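TRNA (cytosine(38)-C(5))-methyltransferase (PDB 6FDF) methylates carbon 5 of cytosine 38 in the anticodon loop of tRNA(Asp), and less well tRNA(Glu), using S-adenosyl-L-methionine as methyl donor. Local coordinates at residues N43-G55 with S295-M308. Numbering follows the deposited sequence. Where two conformers were deposited one is given.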
loop_
_atom_site.group_PDB
_atom_site.type_symbol
_atom_site.label_atom_id
_atom_site.label_comp_id
_atom_site.label_asym_id
_atom_site.label_seq_id
_atom_site.Cartn_x
_atom_site.Cartn_y
_atom_site.Cartn_z
ATOM N N ASN A 43 13.748 5.501 -4.730
ATOM C CA ASN A 43 14.317 5.174 -3.429
ATOM C C ASN A 43 15.204 3.944 -3.583
ATOM O O ASN A 43 14.682 2.839 -3.791
ATOM C CB ASN A 43 13.197 4.916 -2.420
ATOM C CG ASN A 43 13.708 4.617 -1.009
ATOM O OD1 ASN A 43 14.797 4.088 -0.816
ATOM N ND2 ASN A 43 12.901 4.959 -0.017
ATOM N N PRO A 44 16.532 4.073 -3.497
ATOM C CA PRO A 44 17.385 2.881 -3.660
ATOM C C PRO A 44 17.183 1.826 -2.580
ATOM O O PRO A 44 17.440 0.644 -2.839
ATOM C CB PRO A 44 18.807 3.459 -3.630
ATOM C CG PRO A 44 18.678 4.760 -2.914
ATOM C CD PRO A 44 17.313 5.294 -3.238
ATOM N N GLN A 45 16.729 2.201 -1.382
ATOM C CA GLN A 45 16.446 1.185 -0.372
ATOM C C GLN A 45 15.262 0.317 -0.785
ATOM O O GLN A 45 15.284 -0.904 -0.597
ATOM C CB GLN A 45 16.202 1.836 0.990
ATOM C CG GLN A 45 17.439 2.512 1.564
ATOM C CD GLN A 45 17.244 2.985 2.988
ATOM O OE1 GLN A 45 17.688 2.333 3.935
ATOM N NE2 GLN A 45 16.574 4.121 3.150
ATOM N N ALA A 46 14.215 0.934 -1.343
ATOM C CA ALA A 46 13.091 0.161 -1.866
ATOM C C ALA A 46 13.554 -0.765 -2.980
ATOM O O ALA A 46 13.180 -1.945 -3.027
ATOM C CB ALA A 46 11.997 1.098 -2.372
ATOM N N ASN A 47 14.359 -0.233 -3.903
ATOM C CA ASN A 47 14.829 -1.023 -5.037
ATOM C C ASN A 47 15.679 -2.200 -4.581
ATOM O O ASN A 47 15.639 -3.279 -5.186
ATOM C CB ASN A 47 15.632 -0.138 -5.989
ATOM C CG ASN A 47 14.772 0.868 -6.707
ATOM O OD1 ASN A 47 13.554 0.736 -6.747
ATOM N ND2 ASN A 47 15.403 1.876 -7.294
ATOM N N GLU A 48 16.482 -1.999 -3.533
ATOM C CA GLU A 48 17.282 -3.089 -2.985
ATOM C C GLU A 48 16.395 -4.228 -2.492
ATOM O O GLU A 48 16.644 -5.400 -2.805
ATOM C CB GLU A 48 18.179 -2.567 -1.861
ATOM C CG GLU A 48 19.099 -3.612 -1.263
ATOM C CD GLU A 48 20.065 -3.023 -0.250
ATOM O OE1 GLU A 48 20.678 -3.797 0.512
ATOM O OE2 GLU A 48 20.204 -1.781 -0.212
ATOM N N ILE A 49 15.352 -3.903 -1.717
ATOM C CA ILE A 49 14.401 -4.923 -1.278
ATOM C C ILE A 49 13.654 -5.510 -2.468
ATOM O O ILE A 49 13.463 -6.730 -2.554
ATOM C CB ILE A 49 13.428 -4.338 -0.234
ATOM C CG1 ILE A 49 14.199 -3.814 0.983
ATOM C CG2 ILE A 49 12.370 -5.363 0.171
ATOM C CD1 ILE A 49 14.988 -4.886 1.694
ATOM N N TYR A 50 13.248 -4.667 -3.421
ATOM C CA TYR A 50 12.506 -5.175 -4.574
ATOM C C TYR A 50 13.322 -6.234 -5.306
ATOM O O TYR A 50 12.839 -7.340 -5.582
ATOM C CB TYR A 50 12.118 -4.035 -5.528
ATOM C CG TYR A 50 11.155 -4.489 -6.616
ATOM C CD1 TYR A 50 11.585 -5.305 -7.666
ATOM C CD2 TYR A 50 9.817 -4.120 -6.586
ATOM C CE1 TYR A 50 10.702 -5.744 -8.646
ATOM C CE2 TYR A 50 8.932 -4.541 -7.568
ATOM C CZ TYR A 50 9.379 -5.359 -8.589
ATOM O OH TYR A 50 8.497 -5.781 -9.560
ATOM N N ASN A 51 14.572 -5.906 -5.631
ATOM C CA ASN A 51 15.377 -6.788 -6.467
ATOM C C ASN A 51 15.780 -8.054 -5.725
ATOM O O ASN A 51 15.923 -9.114 -6.346
ATOM C CB ASN A 51 16.601 -6.027 -6.971
ATOM C CG ASN A 51 16.232 -4.970 -7.993
ATOM O OD1 ASN A 51 15.277 -5.137 -8.747
ATOM N ND2 ASN A 51 16.983 -3.873 -8.020
ATOM N N LEU A 52 15.983 -7.960 -4.409
ATOM C CA LEU A 52 16.328 -9.136 -3.623
ATOM C C LEU A 52 15.202 -10.161 -3.621
ATOM O O LEU A 52 15.463 -11.371 -3.603
ATOM C CB LEU A 52 16.666 -8.719 -2.192
ATOM C CG LEU A 52 16.875 -9.851 -1.186
ATOM C CD1 LEU A 52 18.086 -10.689 -1.568
ATOM C CD2 LEU A 52 17.014 -9.301 0.226
ATOM N N ASN A 53 13.953 -9.703 -3.675
ATOM C CA ASN A 53 12.801 -10.586 -3.549
ATOM C C ASN A 53 12.188 -10.979 -4.888
ATOM O O ASN A 53 11.724 -12.112 -5.037
ATOM C CB ASN A 53 11.734 -9.923 -2.667
ATOM C CG ASN A 53 12.094 -9.970 -1.191
ATOM O OD1 ASN A 53 11.785 -10.934 -0.495
ATOM N ND2 ASN A 53 12.744 -8.915 -0.704
ATOM N N HIS A 54 12.174 -10.076 -5.869
ATOM C CA HIS A 54 11.508 -10.325 -7.143
ATOM C C HIS A 54 12.463 -10.596 -8.292
ATOM O O HIS A 54 12.010 -11.004 -9.367
ATOM C CB HIS A 54 10.613 -9.131 -7.518
ATOM C CG HIS A 54 9.568 -8.803 -6.499
ATOM N ND1 HIS A 54 8.531 -9.657 -6.187
ATOM C CD2 HIS A 54 9.406 -7.715 -5.710
ATOM C CE1 HIS A 54 7.771 -9.105 -5.258
ATOM N NE2 HIS A 54 8.281 -7.926 -4.950
ATOM N N GLY A 55 13.757 -10.379 -8.106
ATOM C CA GLY A 55 14.678 -10.366 -9.220
ATOM C C GLY A 55 14.999 -8.947 -9.657
ATOM O O GLY A 55 14.311 -7.983 -9.312
ATOM N N SER A 295 7.703 -15.059 2.229
ATOM C CA SER A 295 8.921 -14.988 1.431
ATOM C C SER A 295 9.547 -13.595 1.408
ATOM O O SER A 295 10.731 -13.479 1.070
ATOM C CB SER A 295 8.631 -15.445 0.004
ATOM O OG SER A 295 7.830 -14.493 -0.662
ATOM N N LEU A 296 8.788 -12.541 1.727
ATOM C CA LEU A 296 9.367 -11.203 1.825
ATOM C C LEU A 296 10.509 -11.217 2.830
ATOM O O LEU A 296 10.316 -11.568 3.997
ATOM C CB LEU A 296 8.311 -10.180 2.241
ATOM C CG LEU A 296 8.832 -8.759 2.491
ATOM C CD1 LEU A 296 9.353 -8.140 1.205
ATOM C CD2 LEU A 296 7.773 -7.867 3.130
ATOM N N GLU A 297 11.700 -10.839 2.377
ATOM C CA GLU A 297 12.886 -10.899 3.212
ATOM C C GLU A 297 13.672 -9.604 3.097
ATOM O O GLU A 297 13.658 -8.935 2.059
ATOM C CB GLU A 297 13.777 -12.099 2.836
ATOM C CG GLU A 297 14.521 -11.952 1.519
ATOM C CD GLU A 297 15.550 -13.050 1.305
ATOM O OE1 GLU A 297 15.243 -14.220 1.620
ATOM O OE2 GLU A 297 16.663 -12.746 0.827
ATOM N N TRP A 298 14.347 -9.251 4.188
ATOM C CA TRP A 298 15.280 -8.132 4.191
ATOM C C TRP A 298 16.537 -8.408 5.002
ATOM O O TRP A 298 17.455 -7.583 4.971
ATOM C CB TRP A 298 14.606 -6.862 4.729
ATOM C CG TRP A 298 13.987 -7.018 6.085
ATOM C CD1 TRP A 298 14.574 -6.763 7.293
ATOM C CD2 TRP A 298 12.654 -7.458 6.372
ATOM N NE1 TRP A 298 13.687 -7.017 8.313
ATOM C CE2 TRP A 298 12.501 -7.445 7.775
ATOM C CE3 TRP A 298 11.575 -7.860 5.580
ATOM C CZ2 TRP A 298 11.314 -7.822 8.401
ATOM C CZ3 TRP A 298 10.395 -8.231 6.205
ATOM C CH2 TRP A 298 10.275 -8.209 7.600
ATOM N N SER A 299 16.609 -9.531 5.727
ATOM C CA SER A 299 17.760 -9.812 6.582
ATOM C C SER A 299 19.066 -9.839 5.793
ATOM O O SER A 299 20.100 -9.375 6.284
ATOM C CB SER A 299 17.551 -11.136 7.319
ATOM O OG SER A 299 17.378 -12.210 6.410
ATOM N N LYS A 300 19.043 -10.379 4.573
ATOM C CA LYS A 300 20.241 -10.457 3.741
ATOM C C LYS A 300 20.569 -9.144 3.036
ATOM O O LYS A 300 21.325 -9.155 2.057
ATOM C CB LYS A 300 20.102 -11.572 2.699
ATOM C CG LYS A 300 19.791 -12.953 3.259
ATOM C CD LYS A 300 19.477 -13.933 2.135
ATOM C CE LYS A 300 18.539 -15.039 2.595
ATOM N NZ LYS A 300 19.045 -15.735 3.809
ATOM N N SER A 301 20.029 -8.023 3.495
ATOM C CA SER A 301 20.229 -6.731 2.855
ATOM C C SER A 301 20.852 -5.759 3.851
ATOM O O SER A 301 21.032 -6.070 5.030
ATOM C CB SER A 301 18.905 -6.175 2.325
ATOM O OG SER A 301 18.090 -5.744 3.401
ATOM N N ASN A 302 21.172 -4.565 3.360
ATOM C CA ASN A 302 21.587 -3.454 4.204
ATOM C C ASN A 302 20.405 -2.667 4.762
ATOM O O ASN A 302 20.609 -1.621 5.388
ATOM C CB ASN A 302 22.519 -2.520 3.424
ATOM C CG ASN A 302 23.773 -3.224 2.930
ATOM O OD1 ASN A 302 24.338 -4.069 3.625
ATOM N ND2 ASN A 302 24.213 -2.880 1.724
ATOM N N VAL A 303 19.181 -3.145 4.556
ATOM C CA VAL A 303 17.985 -2.443 5.008
ATOM C C VAL A 303 17.587 -2.980 6.378
ATOM O O VAL A 303 17.273 -4.166 6.522
ATOM C CB VAL A 303 16.836 -2.601 4.002
ATOM C CG1 VAL A 303 15.610 -1.829 4.477
ATOM C CG2 VAL A 303 17.269 -2.134 2.616
ATOM N N THR A 304 17.600 -2.107 7.383
ATOM C CA THR A 304 17.288 -2.490 8.751
ATOM C C THR A 304 15.778 -2.581 8.962
ATOM O O THR A 304 14.982 -2.042 8.189
ATOM C CB THR A 304 17.868 -1.483 9.744
ATOM O OG1 THR A 304 17.163 -0.241 9.612
ATOM C CG2 THR A 304 19.338 -1.247 9.462
ATOM N N GLU A 305 15.391 -3.263 10.044
ATOM C CA GLU A 305 13.976 -3.352 10.393
ATOM C C GLU A 305 13.373 -1.968 10.592
ATOM O O GLU A 305 12.207 -1.734 10.252
ATOM C CB GLU A 305 13.791 -4.192 11.655
ATOM C CG GLU A 305 12.335 -4.492 11.944
ATOM C CD GLU A 305 12.135 -5.415 13.119
ATOM O OE1 GLU A 305 13.052 -5.525 13.960
ATOM O OE2 GLU A 305 11.051 -6.026 13.211
ATOM N N LYS A 306 14.152 -1.041 11.150
ATOM C CA LYS A 306 13.684 0.331 11.307
ATOM C C LYS A 306 13.320 0.945 9.960
ATOM O O LYS A 306 12.301 1.637 9.839
ATOM C CB LYS A 306 14.762 1.155 12.012
ATOM C CG LYS A 306 14.311 2.502 12.529
ATOM C CD LYS A 306 15.300 3.024 13.563
ATOM C CE LYS A 306 15.552 1.980 14.647
ATOM N NZ LYS A 306 16.609 2.392 15.608
ATOM N N CYS A 307 14.135 0.697 8.932
ATOM C CA CYS A 307 13.810 1.204 7.606
ATOM C C CYS A 307 12.647 0.440 6.983
ATOM O O CYS A 307 11.879 1.015 6.201
ATOM C CB CYS A 307 15.046 1.135 6.712
ATOM S SG CYS A 307 16.345 2.294 7.201
ATOM N N MET A 308 12.489 -0.841 7.326
ATOM C CA MET A 308 11.364 -1.612 6.799
ATOM C C MET A 308 10.028 -1.043 7.267
ATOM O O MET A 308 9.057 -1.034 6.504
ATOM C CB MET A 308 11.480 -3.082 7.200
ATOM C CG MET A 308 12.449 -3.891 6.352
ATOM S SD MET A 308 12.082 -3.864 4.580
ATOM C CE MET A 308 10.451 -4.583 4.517
HETATM O O HOH W 1 9.545 -12.570 -1.612
#
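S295 reaches N53 through a water that bonds to S295 OG and donates to N53 OD1; here the segment 295-308 runs along helix 44-54 of the Rossmann-like methyltransferase fold. At E297 the N53 amide grips the backbone twice: E297 N donates to N53 OD1 (2.9 Å), while N53 ND2 points almost straight at E297 O (2.9 Å), meeting it on a lone pair. N53 ND2 also donates to I49 O one turn back, with both acceptors in the amide plane, which fixes the amide's rotation. A leucine here would probably leave E297 N and O without these mates and the water without its acceptor. In one of its two conformers the E297 side chain crosses L52 at about a right angle, OE2 against both methyls. Next, W298 CB packs on I49 CD1 (3.6 Å). The type I turn W298-S301 follows, and S301 OG, which accepts from V303 N in an ST turn, lies 3.6 Å from I49 CD1. E48, with CG anti to its N (chi1 -177°) and its chain extended, takes the N302 N-H on the syn side of OE1 (3.0 Å), 30° out of the carboxylate plane. V303 CG2 then meets I49 CD1 at 3.7 Å, and M308 SD comes to 4.2 Å from I49 CG1, the two side chains crossing at a slant.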